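Local coordinates for lipoprotein (Paraburkholderia phytofirmans, PDB 5T11) that is an oligomeric periplasmic lipoprotein, PelC, that assembles as a dodecamer and probably guides the Pel polysaccharide toward export across the outer membrane, at residues N87-W99 / P109-S121. The protein carries 1 engineered substitution. Numbering follows the deposited sequence.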
loop_
_atom_site.group_PDB
_atom_site.type_symbol
_atom_site.label_atom_id
_atom_site.label_comp_id
_atom_site.label_asym_id
_atom_site.label_seq_id
_atom_site.Cartn_x
_atom_site.Cartn_y
_atom_site.Cartn_z
ATOM N N ASN B 87 -53.048 1.988 -14.316
ATOM C CA ASN B 87 -54.052 0.940 -14.541
ATOM C C ASN B 87 -53.414 -0.401 -14.900
ATOM O O ASN B 87 -53.965 -1.174 -15.686
ATOM C CB ASN B 87 -55.068 1.356 -15.607
ATOM C CG ASN B 87 -55.770 2.634 -15.254
ATOM O OD1 ASN B 87 -56.517 2.692 -14.276
ATOM N ND2 ASN B 87 -55.542 3.676 -16.048
ATOM N N ALA B 88 -52.244 -0.679 -14.318
ATOM C CA ALA B 88 -51.647 -2.001 -14.441
ATOM C C ALA B 88 -52.540 -3.054 -13.801
ATOM O O ALA B 88 -53.130 -2.837 -12.739
ATOM C CB ALA B 88 -50.261 -2.028 -13.779
ATOM N N ARG B 89 -52.634 -4.212 -14.449
ATOM C CA ARG B 89 -53.324 -5.325 -13.813
ATOM C C ARG B 89 -52.421 -6.067 -12.827
ATOM O O ARG B 89 -52.910 -6.556 -11.799
ATOM C CB ARG B 89 -53.872 -6.281 -14.874
ATOM C CG ARG B 89 -54.899 -7.278 -14.326
ATOM C CD ARG B 89 -55.443 -8.164 -15.429
ATOM N NE ARG B 89 -56.276 -9.249 -14.914
ATOM C CZ ARG B 89 -56.921 -10.117 -15.687
ATOM N NH1 ARG B 89 -56.831 -10.022 -17.008
ATOM N NH2 ARG B 89 -57.656 -11.077 -15.144
ATOM N N TYR B 90 -51.119 -6.165 -13.114
ATOM C CA TYR B 90 -50.163 -6.828 -12.225
ATOM C C TYR B 90 -48.915 -5.975 -12.035
ATOM O O TYR B 90 -48.564 -5.149 -12.883
ATOM C CB TYR B 90 -49.723 -8.200 -12.756
ATOM C CG TYR B 90 -50.839 -9.180 -13.016
ATOM C CD1 TYR B 90 -51.460 -9.847 -11.967
ATOM C CD2 TYR B 90 -51.264 -9.449 -14.309
ATOM C CE1 TYR B 90 -52.482 -10.748 -12.200
ATOM C CE2 TYR B 90 -52.284 -10.353 -14.552
ATOM C CZ TYR B 90 -52.891 -10.999 -13.491
ATOM O OH TYR B 90 -53.911 -11.902 -13.712
ATOM N N VAL B 91 -48.234 -6.205 -10.910
ATOM C CA VAL B 91 -46.931 -5.620 -10.620
ATOM C C VAL B 91 -45.922 -6.755 -10.487
ATOM O O VAL B 91 -46.183 -7.745 -9.789
ATOM C CB VAL B 91 -46.950 -4.763 -9.339
ATOM C CG1 VAL B 91 -45.551 -4.575 -8.796
ATOM C CG2 VAL B 91 -47.543 -3.416 -9.624
ATOM N N LEU B 92 -44.791 -6.624 -11.175
ATOM C CA LEU B 92 -43.660 -7.523 -11.010
ATOM C C LEU B 92 -42.636 -6.816 -10.134
ATOM O O LEU B 92 -42.179 -5.718 -10.472
ATOM C CB LEU B 92 -43.040 -7.913 -12.354
ATOM C CG LEU B 92 -41.863 -8.892 -12.199
ATOM C CD1 LEU B 92 -42.382 -10.299 -11.960
ATOM C CD2 LEU B 92 -40.867 -8.865 -13.375
ATOM N N SER B 93 -42.327 -7.416 -8.992
ATOM C CA SER B 93 -41.312 -6.931 -8.077
ATOM C C SER B 93 -40.361 -8.087 -7.779
ATOM O O SER B 93 -40.481 -9.176 -8.349
ATOM C CB SER B 93 -41.946 -6.374 -6.797
ATOM O OG SER B 93 -40.990 -5.648 -6.043
ATOM N N GLY B 94 -39.417 -7.856 -6.880
ATOM C CA GLY B 94 -38.492 -8.909 -6.500
ATOM C C GLY B 94 -37.236 -8.324 -5.877
ATOM O O GLY B 94 -37.240 -7.194 -5.389
ATOM N N ALA B 95 -36.170 -9.126 -5.907
ATOM C CA ALA B 95 -34.898 -8.735 -5.314
ATOM C C ALA B 95 -33.752 -9.488 -5.978
ATOM O O ALA B 95 -33.910 -10.627 -6.441
ATOM C CB ALA B 95 -34.876 -8.998 -3.804
ATOM N N VAL B 96 -32.590 -8.841 -5.996
ATOM C CA VAL B 96 -31.353 -9.449 -6.466
ATOM C C VAL B 96 -30.526 -9.843 -5.242
ATOM O O VAL B 96 -30.126 -8.984 -4.444
ATOM C CB VAL B 96 -30.587 -8.498 -7.397
ATOM C CG1 VAL B 96 -29.298 -9.137 -7.882
ATOM C CG2 VAL B 96 -31.494 -8.095 -8.597
ATOM N N GLU B 97 -30.303 -11.149 -5.072
ATOM C CA GLU B 97 -29.504 -11.678 -3.969
ATOM C C GLU B 97 -28.031 -11.808 -4.316
ATOM O O GLU B 97 -27.188 -11.843 -3.409
ATOM C CB GLU B 97 -30.034 -13.058 -3.528
ATOM C CG GLU B 97 -31.415 -13.013 -2.847
ATOM C CD GLU B 97 -32.567 -12.952 -3.843
ATOM O OE1 GLU B 97 -32.426 -13.526 -4.950
ATOM O OE2 GLU B 97 -33.606 -12.320 -3.528
ATOM N N GLU B 98 -27.696 -11.882 -5.602
ATOM C CA GLU B 98 -26.307 -12.025 -6.013
ATOM C C GLU B 98 -26.197 -11.618 -7.471
ATOM O O GLU B 98 -27.076 -11.933 -8.283
ATOM C CB GLU B 98 -25.812 -13.464 -5.812
ATOM C CG GLU B 98 -24.391 -13.700 -6.274
ATOM C CD GLU B 98 -23.746 -14.934 -5.618
ATOM O OE1 GLU B 98 -24.400 -16.009 -5.573
ATOM O OE2 GLU B 98 -22.574 -14.823 -5.153
ATOM N N TRP B 99 -25.116 -10.927 -7.796
ATOM C CA TRP B 99 -24.918 -10.360 -9.122
ATOM C C TRP B 99 -23.482 -9.865 -9.215
ATOM O O TRP B 99 -23.227 -8.662 -9.083
ATOM C CB TRP B 99 -25.911 -9.220 -9.344
ATOM C CG TRP B 99 -26.059 -8.653 -10.750
ATOM C CD1 TRP B 99 -25.154 -7.885 -11.436
ATOM C CD2 TRP B 99 -27.231 -8.735 -11.591
ATOM N NE1 TRP B 99 -25.676 -7.512 -12.658
ATOM C CE2 TRP B 99 -26.943 -8.026 -12.782
ATOM C CE3 TRP B 99 -28.477 -9.368 -11.463
ATOM C CZ2 TRP B 99 -27.867 -7.917 -13.837
ATOM C CZ3 TRP B 99 -29.394 -9.257 -12.509
ATOM C CH2 TRP B 99 -29.079 -8.528 -13.680
ATOM N N PRO B 109 -19.092 -15.588 -13.303
ATOM C CA PRO B 109 -20.291 -14.817 -12.935
ATOM C C PRO B 109 -21.294 -15.666 -12.172
ATOM O O PRO B 109 -21.451 -16.862 -12.422
ATOM C CB PRO B 109 -20.868 -14.388 -14.294
ATOM C CG PRO B 109 -20.389 -15.454 -15.264
ATOM C CD PRO B 109 -18.995 -15.822 -14.756
ATOM N N VAL B 110 -21.981 -15.030 -11.226
ATOM C CA VAL B 110 -23.001 -15.687 -10.416
ATOM C C VAL B 110 -24.176 -14.726 -10.241
ATOM O O VAL B 110 -23.983 -13.532 -9.988
ATOM C CB VAL B 110 -22.436 -16.138 -9.047
ATOM C CG1 VAL B 110 -21.415 -17.266 -9.214
ATOM C CG2 VAL B 110 -21.765 -14.979 -8.356
ATOM N N VAL B 111 -25.397 -15.251 -10.364
ATOM C CA VAL B 111 -26.622 -14.451 -10.297
ATOM C C VAL B 111 -27.658 -15.169 -9.440
ATOM O O VAL B 111 -27.898 -16.370 -9.618
ATOM C CB VAL B 111 -27.208 -14.190 -11.701
ATOM C CG1 VAL B 111 -28.526 -13.401 -11.609
ATOM C CG2 VAL B 111 -26.192 -13.442 -12.578
ATOM N N GLY B 112 -28.278 -14.433 -8.516
ATOM C CA GLY B 112 -29.413 -14.932 -7.753
ATOM C C GLY B 112 -30.519 -13.882 -7.722
ATOM O O GLY B 112 -30.229 -12.712 -7.444
ATOM N N VAL B 113 -31.770 -14.269 -8.040
ATOM C CA VAL B 113 -32.902 -13.348 -8.148
ATOM C C VAL B 113 -34.163 -14.016 -7.609
ATOM O O VAL B 113 -34.360 -15.227 -7.756
ATOM C CB VAL B 113 -33.165 -12.885 -9.600
ATOM C CG1 VAL B 113 -32.020 -12.055 -10.123
ATOM C CG2 VAL B 113 -33.424 -14.087 -10.511
ATOM N N THR B 114 -35.027 -13.210 -6.991
ATOM C CA THR B 114 -36.370 -13.626 -6.605
ATOM C C THR B 114 -37.370 -12.650 -7.223
ATOM O O THR B 114 -37.098 -11.448 -7.311
ATOM C CB THR B 114 -36.525 -13.668 -5.073
ATOM O OG1 THR B 114 -35.999 -12.457 -4.514
ATOM C CG2 THR B 114 -35.769 -14.863 -4.465
ATOM N N PHE B 115 -38.518 -13.162 -7.665
ATOM C CA PHE B 115 -39.555 -12.342 -8.288
ATOM C C PHE B 115 -40.913 -12.666 -7.677
ATOM O O PHE B 115 -41.166 -13.806 -7.269
ATOM C CB PHE B 115 -39.660 -12.573 -9.810
ATOM C CG PHE B 115 -38.527 -11.993 -10.609
ATOM C CD1 PHE B 115 -38.502 -10.633 -10.925
ATOM C CD2 PHE B 115 -37.512 -12.813 -11.097
ATOM C CE1 PHE B 115 -37.456 -10.094 -11.667
ATOM C CE2 PHE B 115 -36.459 -12.277 -11.838
ATOM C CZ PHE B 115 -36.434 -10.918 -12.126
ATOM N N GLU B 116 -41.791 -11.656 -7.634
ATOM C CA GLU B 116 -43.189 -11.818 -7.245
ATOM C C GLU B 116 -44.065 -11.078 -8.246
ATOM O O GLU B 116 -43.721 -9.974 -8.684
ATOM C CB GLU B 116 -43.498 -11.267 -5.828
ATOM C CG GLU B 116 -42.707 -11.872 -4.695
ATOM C CD GLU B 116 -41.382 -11.162 -4.464
ATOM O OE1 GLU B 116 -41.330 -9.921 -4.617
ATOM O OE2 GLU B 116 -40.393 -11.850 -4.134
ATOM N N LEU B 117 -45.198 -11.677 -8.596
ATOM C CA LEU B 117 -46.218 -11.015 -9.399
ATOM C C LEU B 117 -47.407 -10.710 -8.500
ATOM O O LEU B 117 -48.000 -11.628 -7.913
ATOM C CB LEU B 117 -46.643 -11.878 -10.585
ATOM C CG LEU B 117 -47.536 -11.144 -11.589
ATOM C CD1 LEU B 117 -46.701 -10.111 -12.347
ATOM C CD2 LEU B 117 -48.209 -12.118 -12.536
ATOM N N ILE B 118 -47.767 -9.433 -8.404
ATOM C CA ILE B 118 -48.799 -8.971 -7.481
ATOM C C ILE B 118 -50.035 -8.539 -8.265
ATOM O O ILE B 118 -49.928 -7.813 -9.259
ATOM C CB ILE B 118 -48.271 -7.833 -6.590
ATOM C CG1 ILE B 118 -47.143 -8.368 -5.689
ATOM C CG2 ILE B 118 -49.405 -7.235 -5.761
ATOM C CD1 ILE B 118 -46.084 -7.345 -5.341
ATOM N N ASP B 119 -51.205 -9.016 -7.827
ATOM C CA ASP B 119 -52.498 -8.563 -8.335
ATOM C C ASP B 119 -52.744 -7.147 -7.826
ATOM O O ASP B 119 -52.843 -6.928 -6.615
ATOM C CB ASP B 119 -53.596 -9.521 -7.870
ATOM C CG ASP B 119 -54.977 -9.204 -8.457
ATOM O OD1 ASP B 119 -55.339 -8.018 -8.609
ATOM O OD2 ASP B 119 -55.722 -10.165 -8.754
ATOM N N VAL B 120 -52.846 -6.178 -8.743
ATOM C CA VAL B 120 -52.959 -4.789 -8.311
ATOM C C VAL B 120 -54.280 -4.556 -7.585
ATOM O O VAL B 120 -54.323 -3.826 -6.586
ATOM C CB VAL B 120 -52.771 -3.831 -9.512
ATOM C CG1 VAL B 120 -53.040 -2.394 -9.107
ATOM C CG2 VAL B 120 -51.342 -3.936 -10.057
ATOM N N SER B 121 -55.364 -5.212 -8.028
ATOM C CA SER B 121 -56.683 -4.934 -7.466
ATOM C C SER B 121 -56.806 -5.335 -5.995
ATOM O O SER B 121 -57.685 -4.812 -5.299
ATOM C CB SER B 121 -57.783 -5.629 -8.295
ATOM O OG SER B 121 -57.722 -7.044 -8.161
HETATM O O HOH W 1 -55.566 -6.838 -10.861
#
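Leu117 lays its CD2 methyl over one face of the Tyr90 ring, a CH-pi contact 4.2 Å from the centroid, while Arg89 CG sits over the opposite face, both carbons displaced toward the rim. CD1 of the same leucine presses on Tyr90 CB at 3.6 Å, and the carbonyl O of Ile118 meets the ring at its edge. Further along this face Leu92, its CG anti to the backbone N (chi1 -179°), carries CD2 to within 3.8 Å of Phe115 CD1. Val96 against Val113 and Trp99 beside Val111 continue the apolar row, which helix 141-152 covers at Trp99, Val111 and Phe115. On the other face the Val91 and Val120 side chains cross at about a right angle, touching through their CG2 methyls, and helix 78-85 packs there against Val91, Ile118 and Val120.

Paired backbone bonds tie Val91 to Ile118, Ser93 to Glu116 and Ala95 to Thr114. Gly94 pairs with Phe115, their CA atoms 4.0 Å apart, and its CA lies 3.0 Å from Thr114 O in a CA-H...O contact. The regular pairing then breaks: Gly112 O accepts from both Glu97 N (2.8 Å) and Glu98 N (3.2 Å), which arrive from the same face of its carbonyl plane. Bent at chi2 (82°), the Glu97 side chain folds back along the neighbouring strand, and Thr114 OG1 donates to the syn side of its OE2 at 2.6 Å. Glu98 instead extends past Val110 CG2, its OE2 bonded to Tyr101 and its OE1 to the backbone N of Ser142, both of a neighbouring subunit, so the hairpin reaches into the dodecamer interface.

Strands 90-99 and 109-119 thus form an antiparallel beta hairpin with a classic bulge, central in the mixed sheet of a domain related to the LpoB family.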